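Local coordinates for protein ADP-ribosylating toxin CARDS (Mycoplasma pneumoniae, PDB 4TLV) that transfers the ADP-ribosyl group of NAD(+) to target proteins and causes vacuoles to form in mammalian cells, at residues I83-F89 against I141-N145; M3-F9 against Y185-Q191. All coordinates share one frame; numbering follows the deposited sequence.

How the contacts relate
Both contacts lie in the mono-ADP-ribosyltransferase domain, their centres about 9 Å apart, and they touch. Along the chain they are nested: residues 3-9 come first, then 83-89 and 141-145, then 185-191, so contact 2 closes a long loop that holds contact 1. The segments cluster near the ends of strands 9-14, 76-84, 146-156 and 168-181 of one antiparallel sheet. The two contacts are tied directly, with Ala85 O 2.7 Å from Thr190 OG1 and Ala85 N 2.8 Å from Arg8 O. Contact 1 is buried and contact 2 is at the surface; together they join the chain start, the end of strand 76-84 and the loop after strand 168-181 in one continuous network.

Contact 1. Residues I83-F89 against I141-N145; sequences IRADQHF and IAAAN
Where strand 76-84 of the transferase domain's antiparallel sheet runs out, its last residues meet the 3-10 turn leading into the neighbouring strand 146-156, and Asn145 makes most of the junction. Arg84 N donates to Asn145 O at 2.8 Å. The side chain answers in the other direction: with CG beside its own backbone N (chi1 -72°), Asn145 sends ND2 to Arg84 O at 2.9 Å and to Asp86 OD2 at 3.0 Å. Both acceptors lie close to the amide plane, but the carboxylate stands almost upright to that plane, at 84°, and OD2 is met from above its own plane. Asp86 OD1 closes an Asx turn with His88 N and also takes the bond from His88 ND1, on its syn lone pair, at 2.6 Å. The Arg84 guanidinium reaches Ala144 O only weakly; its NH1 bonds Thr190, and a water joins NH2 to Asn145 OD1. Beside the polar network, Ile83 CG2 packs on Ile141 CG2 at 4.0 Å. With both amide hydrogens engaged, Asn145 is fixed in rotation. Three hydrogen bonds hold the Asp86 carboxylate in place, and the imidazole is held at both nitrogens, NE2 bonding Pro140 O.

Contact 2. Residues M3-F9 against Y185-Q191; sequences MPNPVRF and YQELQTQ. With SO4 (sulfate ion), chain G.
Arg8 and Glu187 meet end-on, their side chains crossing at about a right angle, with the guanidinium and carboxylate planes 52° apart. The salt bridge is therefore two-pronged but twisted. Arg8 NH2 reaches Glu187 OE1 at 2.8 Å in a nearly straight bond that lies in the guanidinium plane yet comes to OE1 from above the carboxylate plane. Arg8 NH1 reaches OE2 at 3.0 Å, on the syn side and somewhat out of plane. A bend at chi2 (46°) curls Glu187 back so that its acid group also serves its own loop. Tyr185 OH donates to Glu187 OE1 at 2.7 Å. It comes from the face opposite Arg8 NH2, while Gln189 N uses the anti lone pair of OE2. Each carboxylate oxygen thus accepts two bonds, which should hold the group against rotation.

The sulfate, probably from the crystallisation liquor, takes the neighbouring NE/NH2 edge of the guanidinium, with Arg8 NE giving a bond to O3 at 2.7 Å and NH2 one to O1. The same sulfate also bonds Arg147 NH1, so its charge probably offsets those of the two arginines. Over one face of the Arg8 guanidinium comes Phe9 CE2, offset toward the rim, while Phe9 CE1 and CZ lie obliquely by Tyr185 OH, both at 3.9 Å.

Farther along, Gln191 stretches alongside Met3 and Pro6. Its CG sits between the backbone N and the carbonyl carbon (chi1 65°), and the extended chain carries OE1 to within 3.3 Å of both Pro6 CB and Met3 CG. Gln191 CB also packs on Pro6 CB. The whole is a bidentate Arg-Glu salt bridge on the protein surface, joining the segment before strand 9-14, an outermost strand of the sheet, to the loop after strand 168-181.

Contact 1. Residues I83-F89 against I141-N145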
loop_
_atom_site.group_PDB
_atom_site.type_symbol
_atom_site.label_atom_id
_atom_site.label_comp_id
_atom_site.label_asym_id
_atom_site.label_seq_id
_atom_site.Cartn_x
_atom_site.Cartn_y
_atom_site.Cartn_z
ATOM N N ILE A 83 3.710 -17.013 -8.809
ATOM C CA ILE A 83 4.356 -16.871 -10.105
ATOM C C ILE A 83 5.732 -16.228 -9.930
ATOM O O ILE A 83 5.833 -15.129 -9.382
ATOM C CB ILE A 83 3.507 -15.946 -11.024
ATOM C CG1 ILE A 83 2.062 -16.457 -11.150
ATOM C CG2 ILE A 83 4.173 -15.745 -12.385
ATOM C CD1 ILE A 83 1.068 -15.405 -11.686
ATOM N N ARG A 84 6.784 -16.903 -10.400
ATOM C CA ARG A 84 8.128 -16.347 -10.326
ATOM C C ARG A 84 8.203 -15.178 -11.289
ATOM O O ARG A 84 7.875 -15.315 -12.462
ATOM C CB ARG A 84 9.213 -17.390 -10.675
ATOM C CG ARG A 84 10.643 -16.850 -10.676
ATOM C CD ARG A 84 11.702 -17.952 -11.014
ATOM N NE ARG A 84 11.225 -18.844 -12.074
ATOM C CZ ARG A 84 11.194 -18.531 -13.366
ATOM N NH1 ARG A 84 11.651 -17.348 -13.787
ATOM N NH2 ARG A 84 10.697 -19.398 -14.242
ATOM N N ALA A 85 8.647 -14.033 -10.783
ATOM C CA ALA A 85 8.777 -12.826 -11.599
ATOM C C ALA A 85 10.119 -12.785 -12.333
ATOM O O ALA A 85 11.106 -13.327 -11.858
ATOM C CB ALA A 85 8.630 -11.597 -10.730
ATOM N N ASP A 86 10.139 -12.133 -13.493
ATOM C CA ASP A 86 11.368 -11.993 -14.273
ATOM C C ASP A 86 11.366 -10.606 -14.931
ATOM O O ASP A 86 10.530 -9.778 -14.590
ATOM C CB ASP A 86 11.527 -13.140 -15.297
ATOM C CG ASP A 86 10.379 -13.192 -16.322
ATOM O OD1 ASP A 86 9.831 -12.126 -16.662
ATOM O OD2 ASP A 86 10.051 -14.300 -16.822
ATOM N N GLN A 87 12.294 -10.351 -15.851
ATOM C CA GLN A 87 12.491 -8.996 -16.394
ATOM C C GLN A 87 11.291 -8.441 -17.174
ATOM O O GLN A 87 11.257 -7.245 -17.475
ATOM C CB GLN A 87 13.751 -8.939 -17.280
ATOM C CG GLN A 87 13.535 -9.668 -18.606
ATOM C CD GLN A 87 14.746 -9.652 -19.547
ATOM O OE1 GLN A 87 15.881 -9.378 -19.133
ATOM N NE2 GLN A 87 14.501 -9.953 -20.826
ATOM N N HIS A 88 10.304 -9.271 -17.518
ATOM C CA HIS A 88 9.130 -8.678 -18.162
ATOM C C HIS A 88 7.973 -8.354 -17.197
ATOM O O HIS A 88 6.868 -8.038 -17.630
ATOM C CB HIS A 88 8.701 -9.416 -19.456
ATOM C CG HIS A 88 7.760 -10.569 -19.261
ATOM N ND1 HIS A 88 8.102 -11.709 -18.567
ATOM C CD2 HIS A 88 6.527 -10.804 -19.781
ATOM C CE1 HIS A 88 7.101 -12.576 -18.620
ATOM N NE2 HIS A 88 6.133 -12.049 -19.351
ATOM N N PHE A 89 8.263 -8.406 -15.895
ATOM C CA PHE A 89 7.330 -7.973 -14.851
ATOM C C PHE A 89 7.730 -6.579 -14.336
ATOM O O PHE A 89 8.860 -6.384 -13.904
ATOM C CB PHE A 89 7.376 -8.927 -13.655
ATOM C CG PHE A 89 6.805 -10.296 -13.906
ATOM C CD1 PHE A 89 7.360 -11.146 -14.862
ATOM C CD2 PHE A 89 5.762 -10.767 -13.116
ATOM C CE1 PHE A 89 6.855 -12.432 -15.051
ATOM C CE2 PHE A 89 5.241 -12.049 -13.302
ATOM C CZ PHE A 89 5.792 -12.881 -14.260
ATOM N N ILE A 141 2.436 -14.816 -19.808
ATOM C CA ILE A 141 3.247 -15.433 -18.770
ATOM C C ILE A 141 3.354 -16.914 -19.082
ATOM O O ILE A 141 2.336 -17.580 -19.208
ATOM C CB ILE A 141 2.610 -15.259 -17.370
ATOM C CG1 ILE A 141 2.506 -13.771 -17.018
ATOM C CG2 ILE A 141 3.452 -15.997 -16.305
ATOM C CD1 ILE A 141 1.808 -13.512 -15.679
ATOM N N ALA A 142 4.583 -17.410 -19.219
ATOM C CA ALA A 142 4.820 -18.814 -19.549
ATOM C C ALA A 142 4.458 -19.752 -18.401
ATOM O O ALA A 142 4.575 -19.386 -17.233
ATOM C CB ALA A 142 6.265 -19.015 -19.925
ATOM N N ALA A 143 4.055 -20.981 -18.736
ATOM C CA ALA A 143 3.756 -21.979 -17.708
ATOM C C ALA A 143 4.938 -22.181 -16.758
ATOM O O ALA A 143 4.759 -22.416 -15.558
ATOM C CB ALA A 143 3.363 -23.311 -18.361
ATOM N N ALA A 144 6.149 -22.100 -17.303
ATOM C CA ALA A 144 7.364 -22.306 -16.519
ATOM C C ALA A 144 7.567 -21.322 -15.356
ATOM O O ALA A 144 8.321 -21.629 -14.431
ATOM C CB ALA A 144 8.603 -22.325 -17.433
ATOM N N ASN A 145 6.907 -20.160 -15.400
ATOM C CA ASN A 145 6.969 -19.197 -14.292
ATOM C C ASN A 145 6.056 -19.577 -13.114
ATOM O O ASN A 145 6.230 -19.070 -12.009
ATOM C CB ASN A 145 6.567 -17.777 -14.749
ATOM C CG ASN A 145 7.621 -17.109 -15.619
ATOM O OD1 ASN A 145 7.832 -17.644 -16.819
ATOM N ND2 ASN A 145 8.223 -16.101 -15.219
HETATM O O HOH W 1 10.323 -18.777 -17.103
#

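Contact 2. Residues M3-F9 against Y185-Q191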
loop_
_atom_site.group_PDB
_atom_site.type_symbol
_atom_site.label_atom_id
_atom_site.label_comp_id
_atom_site.label_asym_id
_atom_site.label_seq_id
_atom_site.Cartn_x
_atom_site.Cartn_y
_atom_site.Cartn_z
ATOM N N MET A 3 19.052 -6.193 -5.891
ATOM C CA MET A 3 19.188 -7.642 -6.042
ATOM C C MET A 3 19.261 -8.416 -4.705
ATOM O O MET A 3 18.944 -9.606 -4.667
ATOM C CB MET A 3 20.371 -7.980 -6.949
ATOM C CG MET A 3 20.219 -9.291 -7.701
ATOM S SD MET A 3 21.526 -9.531 -8.927
ATOM C CE MET A 3 21.251 -8.099 -9.978
ATOM N N PRO A 4 19.665 -7.747 -3.604
ATOM C CA PRO A 4 19.589 -8.412 -2.294
ATOM C C PRO A 4 18.140 -8.560 -1.819
ATOM O O PRO A 4 17.845 -9.375 -0.934
ATOM C CB PRO A 4 20.328 -7.443 -1.356
ATOM C CG PRO A 4 21.099 -6.530 -2.245
ATOM C CD PRO A 4 20.326 -6.432 -3.517
ATOM N N ASN A 5 17.248 -7.773 -2.421
ATOM C CA ASN A 5 15.857 -7.667 -1.988
ATOM C C ASN A 5 14.932 -7.628 -3.194
ATOM O O ASN A 5 14.158 -6.690 -3.361
ATOM C CB ASN A 5 15.667 -6.375 -1.180
ATOM C CG ASN A 5 16.190 -5.147 -1.927
ATOM O OD1 ASN A 5 17.214 -5.216 -2.616
ATOM N ND2 ASN A 5 15.482 -4.022 -1.801
ATOM N N PRO A 6 15.011 -8.651 -4.044
ATOM C CA PRO A 6 14.259 -8.603 -5.296
ATOM C C PRO A 6 12.789 -8.902 -5.030
ATOM O O PRO A 6 12.430 -9.357 -3.943
ATOM C CB PRO A 6 14.873 -9.758 -6.084
ATOM C CG PRO A 6 15.165 -10.777 -5.011
ATOM C CD PRO A 6 15.661 -9.958 -3.833
ATOM N N VAL A 7 11.937 -8.636 -6.007
ATOM C CA VAL A 7 10.597 -9.189 -5.976
ATOM C C VAL A 7 10.668 -10.517 -6.724
ATOM O O VAL A 7 10.840 -10.557 -7.942
ATOM C CB VAL A 7 9.577 -8.212 -6.596
ATOM C CG1 VAL A 7 8.283 -8.902 -6.865
ATOM C CG2 VAL A 7 9.361 -7.021 -5.650
ATOM N N ARG A 8 10.574 -11.612 -5.980
ATOM C CA ARG A 8 10.824 -12.924 -6.554
ATOM C C ARG A 8 9.524 -13.585 -7.012
ATOM O O ARG A 8 9.454 -14.160 -8.098
ATOM C CB ARG A 8 11.571 -13.803 -5.532
ATOM C CG ARG A 8 11.770 -15.246 -5.955
ATOM C CD ARG A 8 12.805 -15.940 -5.043
ATOM N NE ARG A 8 12.533 -17.367 -4.863
ATOM C CZ ARG A 8 12.619 -18.279 -5.824
ATOM N NH1 ARG A 8 12.968 -17.933 -7.063
ATOM N NH2 ARG A 8 12.353 -19.549 -5.544
ATOM N N PHE A 9 8.496 -13.504 -6.178
ATOM C CA PHE A 9 7.191 -14.055 -6.544
ATOM C C PHE A 9 6.111 -12.987 -6.528
ATOM O O PHE A 9 6.126 -12.066 -5.688
ATOM C CB PHE A 9 6.799 -15.202 -5.595
ATOM C CG PHE A 9 7.607 -16.457 -5.799
ATOM C CD1 PHE A 9 7.456 -17.203 -6.951
ATOM C CD2 PHE A 9 8.520 -16.887 -4.834
ATOM C CE1 PHE A 9 8.200 -18.359 -7.168
ATOM C CE2 PHE A 9 9.268 -18.046 -5.041
ATOM C CZ PHE A 9 9.106 -18.783 -6.198
ATOM N N TYR A 185 7.035 -26.173 -13.605
ATOM C CA TYR A 185 7.733 -24.998 -13.088
ATOM C C TYR A 185 9.241 -25.140 -13.275
ATOM O O TYR A 185 9.807 -26.208 -13.052
ATOM C CB TYR A 185 7.430 -24.768 -11.599
ATOM C CG TYR A 185 8.261 -23.651 -10.991
ATOM C CD1 TYR A 185 7.999 -22.315 -11.304
ATOM C CD2 TYR A 185 9.302 -23.926 -10.105
ATOM C CE1 TYR A 185 8.755 -21.294 -10.755
ATOM C CE2 TYR A 185 10.069 -22.906 -9.549
ATOM C CZ TYR A 185 9.782 -21.584 -9.887
ATOM O OH TYR A 185 10.529 -20.557 -9.357
ATOM N N GLN A 186 9.889 -24.059 -13.682
ATOM C CA GLN A 186 11.345 -24.034 -13.742
ATOM C C GLN A 186 11.902 -23.030 -12.739
ATOM O O GLN A 186 11.493 -21.865 -12.740
ATOM C CB GLN A 186 11.797 -23.680 -15.169
ATOM C CG GLN A 186 11.326 -24.693 -16.217
ATOM C CD GLN A 186 11.711 -24.298 -17.631
ATOM O OE1 GLN A 186 12.677 -23.566 -17.836
ATOM N NE2 GLN A 186 10.954 -24.782 -18.617
ATOM N N GLU A 187 12.824 -23.469 -11.877
ATOM C CA GLU A 187 13.445 -22.552 -10.915
ATOM C C GLU A 187 14.610 -21.848 -11.594
ATOM O O GLU A 187 15.692 -22.421 -11.744
ATOM C CB GLU A 187 13.939 -23.285 -9.660
ATOM C CG GLU A 187 14.553 -22.352 -8.610
ATOM C CD GLU A 187 13.688 -21.116 -8.384
ATOM O OE1 GLU A 187 12.597 -21.258 -7.779
ATOM O OE2 GLU A 187 14.086 -20.012 -8.833
ATOM N N LEU A 188 14.393 -20.620 -12.042
ATOM C CA LEU A 188 15.438 -19.938 -12.794
ATOM C C LEU A 188 16.164 -18.834 -12.021
ATOM O O LEU A 188 17.018 -18.161 -12.581
ATOM C CB LEU A 188 14.872 -19.389 -14.098
ATOM C CG LEU A 188 14.343 -20.475 -15.034
ATOM C CD1 LEU A 188 13.753 -19.834 -16.301
ATOM C CD2 LEU A 188 15.453 -21.494 -15.381
ATOM N N GLN A 189 15.817 -18.651 -10.750
ATOM C CA GLN A 189 16.424 -17.609 -9.918
ATOM C C GLN A 189 16.471 -16.245 -10.615
ATOM O O GLN A 189 17.537 -15.639 -10.789
ATOM C CB GLN A 189 17.805 -18.023 -9.398
ATOM C CG GLN A 189 17.776 -19.328 -8.618
ATOM C CD GLN A 189 19.154 -19.741 -8.092
ATOM O OE1 GLN A 189 20.181 -19.507 -8.733
ATOM N NE2 GLN A 189 19.171 -20.359 -6.923
ATOM N N THR A 190 15.293 -15.775 -11.002
ATOM C CA THR A 190 15.138 -14.469 -11.642
ATOM C C THR A 190 14.543 -13.483 -10.642
ATOM O O THR A 190 14.247 -13.846 -9.505
ATOM C CB THR A 190 14.202 -14.574 -12.866
ATOM O OG1 THR A 190 12.963 -15.178 -12.471
ATOM C CG2 THR A 190 14.827 -15.426 -13.955
ATOM N N GLN A 191 14.360 -12.234 -11.064
ATOM C CA GLN A 191 13.670 -11.254 -10.239
ATOM C C GLN A 191 12.876 -10.310 -11.141
ATOM O O GLN A 191 13.183 -10.182 -12.320
ATOM C CB GLN A 191 14.674 -10.445 -9.428
ATOM C CG GLN A 191 15.586 -9.599 -10.306
ATOM C CD GLN A 191 16.406 -8.595 -9.516
ATOM O OE1 GLN A 191 17.063 -9.068 -8.464
ATOM N NE2 GLN A 191 16.443 -7.400 -9.846
HETATM S S SO4 G . 11.430 -19.419 -1.815
HETATM O O1 SO4 G . 11.810 -20.431 -2.798
HETATM O O2 SO4 G . 12.228 -19.550 -0.583
HETATM O O3 SO4 G . 11.676 -18.101 -2.388
HETATM O O4 SO4 G . 10.002 -19.585 -1.478
#